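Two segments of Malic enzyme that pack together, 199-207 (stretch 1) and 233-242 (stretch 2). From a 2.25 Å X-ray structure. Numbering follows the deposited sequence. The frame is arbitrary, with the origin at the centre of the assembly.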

# COMPACT_ATOMS: atom_id res chain seq x y z
N ALA A 199 11.75 12.57 -18.99
CA ALA A 199 11.76 13.39 -20.18
C ALA A 199 10.96 14.65 -19.90
O ALA A 199 11.37 15.72 -20.29
CB ALA A 199 11.19 12.65 -21.34
N SER A 200 9.87 14.57 -19.15
CA SER A 200 9.19 15.84 -18.75
C SER A 200 10.11 16.91 -18.11
O SER A 200 10.16 18.05 -18.56
CB SER A 200 8.00 15.55 -17.83
OG SER A 200 7.26 16.71 -17.62
N VAL A 201 10.84 16.55 -17.06
CA VAL A 201 11.68 17.56 -16.37
C VAL A 201 12.92 17.87 -17.18
O VAL A 201 13.49 18.97 -17.06
CB VAL A 201 12.12 17.07 -14.97
CG1 VAL A 201 10.89 16.89 -14.10
CG2 VAL A 201 12.87 15.71 -15.06
N THR A 202 13.37 16.90 -18.00
CA THR A 202 14.54 17.19 -18.84
C THR A 202 14.25 18.31 -19.85
O THR A 202 15.02 19.26 -19.98
CB THR A 202 15.13 15.98 -19.58
OG1 THR A 202 15.30 14.89 -18.68
CG2 THR A 202 16.49 16.35 -20.12
N LEU A 203 13.14 18.17 -20.57
CA LEU A 203 12.60 19.23 -21.41
C LEU A 203 12.44 20.54 -20.61
O LEU A 203 12.87 21.60 -21.07
CB LEU A 203 11.24 18.80 -22.04
CG LEU A 203 10.66 19.90 -22.96
CD1 LEU A 203 11.67 20.46 -23.99
CD2 LEU A 203 9.44 19.43 -23.65
N ALA A 204 11.84 20.49 -19.42
CA ALA A 204 11.68 21.75 -18.63
C ALA A 204 13.00 22.47 -18.40
O ALA A 204 13.11 23.71 -18.65
CB ALA A 204 10.97 21.50 -17.29
N GLY A 205 14.01 21.74 -17.93
CA GLY A 205 15.34 22.37 -17.74
C GLY A 205 15.94 22.93 -19.03
O GLY A 205 16.43 24.05 -19.07
N LEU A 206 15.89 22.13 -20.08
CA LEU A 206 16.33 22.56 -21.41
C LEU A 206 15.66 23.87 -21.84
O LEU A 206 16.32 24.77 -22.37
CB LEU A 206 15.96 21.44 -22.41
CG LEU A 206 16.33 21.67 -23.87
CD1 LEU A 206 17.82 21.71 -24.06
CD2 LEU A 206 15.69 20.57 -24.67
N LEU A 207 14.34 23.97 -21.64
CA LEU A 207 13.58 25.18 -22.01
C LEU A 207 14.19 26.40 -21.37
O LEU A 207 14.54 27.34 -22.07
CB LEU A 207 12.09 25.06 -21.62
CG LEU A 207 11.29 24.13 -22.53
CD1 LEU A 207 9.89 24.02 -22.03
CD2 LEU A 207 11.30 24.58 -24.01
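Stretch 2 (233-242) TCLRLIVTAG

Stretch 2 lies on stretch 1 as a second helix running in the same general sense: the N-to-C directions differ by 51° (signed crossing angle -51°), and the axes approach to 8.6 Å. Helical phi/psi values and i-to-i+4 bonds, such as Leu237 N to Thr233 O at 2.9 Å, define its backbone. At Gly242 phi turns positive (128°), and Gly242 N bonds back to Val239 O at 2.8 Å within a Schellman motif.

The closest pairing in the register is at Ala199, which also has the most surface covered, 76 Å². Its CA lies 4.1 Å from Cys234 CA, an approach that its small side chain permits. Ala199 CB reaches the backbone itself, 3.4 Å from Thr233 O and 3.5 Å from Cys234 N, and also meets Leu237 CD1 at 3.5 Å.

One turn on, the CA atoms of Leu203 and Ile238 are 6.0 Å apart, so the backbones have diverged and longer side chains span the gap. Leu203 (t, p; 66 Å²) places CD1 4.0 Å from Ile238 CG1 and CD2 3.5 Å from Ala241 CB. Ile238 (64 Å²) has its CA-to-CB bond sideways, yet its CG1 also lies 3.5 Å from Leu206 CD2. No hydrogen bond crosses the interface; the contact is largely apolar packing, burying 430 Å² in total.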

# COMPACT_ATOMS: atom_id res chain seq x y z
N THR A 233 13.23 8.71 -24.37
CA THR A 233 12.00 9.48 -24.18
C THR A 233 12.31 10.96 -24.14
O THR A 233 11.49 11.75 -24.60
CB THR A 233 11.22 9.03 -22.95
OG1 THR A 233 11.21 7.60 -22.89
CG2 THR A 233 9.79 9.56 -22.99
N CYS A 234 13.50 11.31 -23.62
CA CYS A 234 13.98 12.70 -23.57
C CYS A 234 14.10 13.25 -24.97
O CYS A 234 13.64 14.35 -25.23
CB CYS A 234 15.30 12.85 -22.83
SG CYS A 234 15.12 12.64 -21.04
N LEU A 235 14.70 12.47 -25.86
CA LEU A 235 14.86 12.83 -27.25
C LEU A 235 13.51 13.01 -27.90
O LEU A 235 13.27 14.02 -28.55
CB LEU A 235 15.67 11.75 -27.99
CG LEU A 235 16.19 12.09 -29.38
CD1 LEU A 235 17.43 11.24 -29.60
CD2 LEU A 235 15.07 11.78 -30.42
N ARG A 236 12.62 12.05 -27.72
CA ARG A 236 11.32 12.13 -28.32
C ARG A 236 10.49 13.35 -27.87
O ARG A 236 9.80 14.00 -28.70
CB ARG A 236 10.53 10.87 -28.05
CG ARG A 236 9.12 10.97 -28.66
CD ARG A 236 8.32 9.71 -28.47
NE ARG A 236 7.72 9.59 -27.14
CZ ARG A 236 7.98 8.64 -26.25
NH1 ARG A 236 8.93 7.72 -26.49
NH2 ARG A 236 7.32 8.60 -25.10
N LEU A 237 10.50 13.67 -26.57
CA LEU A 237 9.72 14.83 -26.16
C LEU A 237 10.34 16.08 -26.69
O LEU A 237 9.61 17.00 -27.05
CB LEU A 237 9.52 14.97 -24.63
CG LEU A 237 8.64 13.87 -24.02
CD1 LEU A 237 8.27 14.19 -22.55
CD2 LEU A 237 7.44 13.56 -24.88
N ILE A 238 11.68 16.13 -26.71
CA ILE A 238 12.45 17.32 -27.10
C ILE A 238 12.26 17.69 -28.59
O ILE A 238 12.22 18.89 -28.93
CB ILE A 238 13.92 17.19 -26.71
CG1 ILE A 238 14.07 17.47 -25.20
CG2 ILE A 238 14.86 18.15 -27.49
CD1 ILE A 238 15.37 16.85 -24.54
N VAL A 239 12.15 16.64 -29.43
CA VAL A 239 11.72 16.72 -30.85
C VAL A 239 10.28 17.21 -30.91
O VAL A 239 10.05 18.25 -31.46
CB VAL A 239 12.05 15.42 -31.70
CG1 VAL A 239 11.26 15.33 -33.01
CG2 VAL A 239 13.53 15.36 -32.00
N THR A 240 9.34 16.57 -30.24
CA THR A 240 7.94 17.01 -30.33
C THR A 240 7.79 18.50 -29.93
O THR A 240 6.98 19.21 -30.51
CB THR A 240 7.03 16.18 -29.47
OG1 THR A 240 7.16 14.80 -29.83
CG2 THR A 240 5.58 16.60 -29.61
N ALA A 241 8.61 18.94 -28.96
CA ALA A 241 8.60 20.31 -28.46
C ALA A 241 9.28 21.32 -29.39
O ALA A 241 9.22 22.52 -29.15
CB ALA A 241 9.22 20.40 -27.04
N GLY A 242 9.93 20.81 -30.43
CA GLY A 242 10.40 21.67 -31.53
C GLY A 242 11.84 21.59 -31.96
O GLY A 242 12.29 22.42 -32.74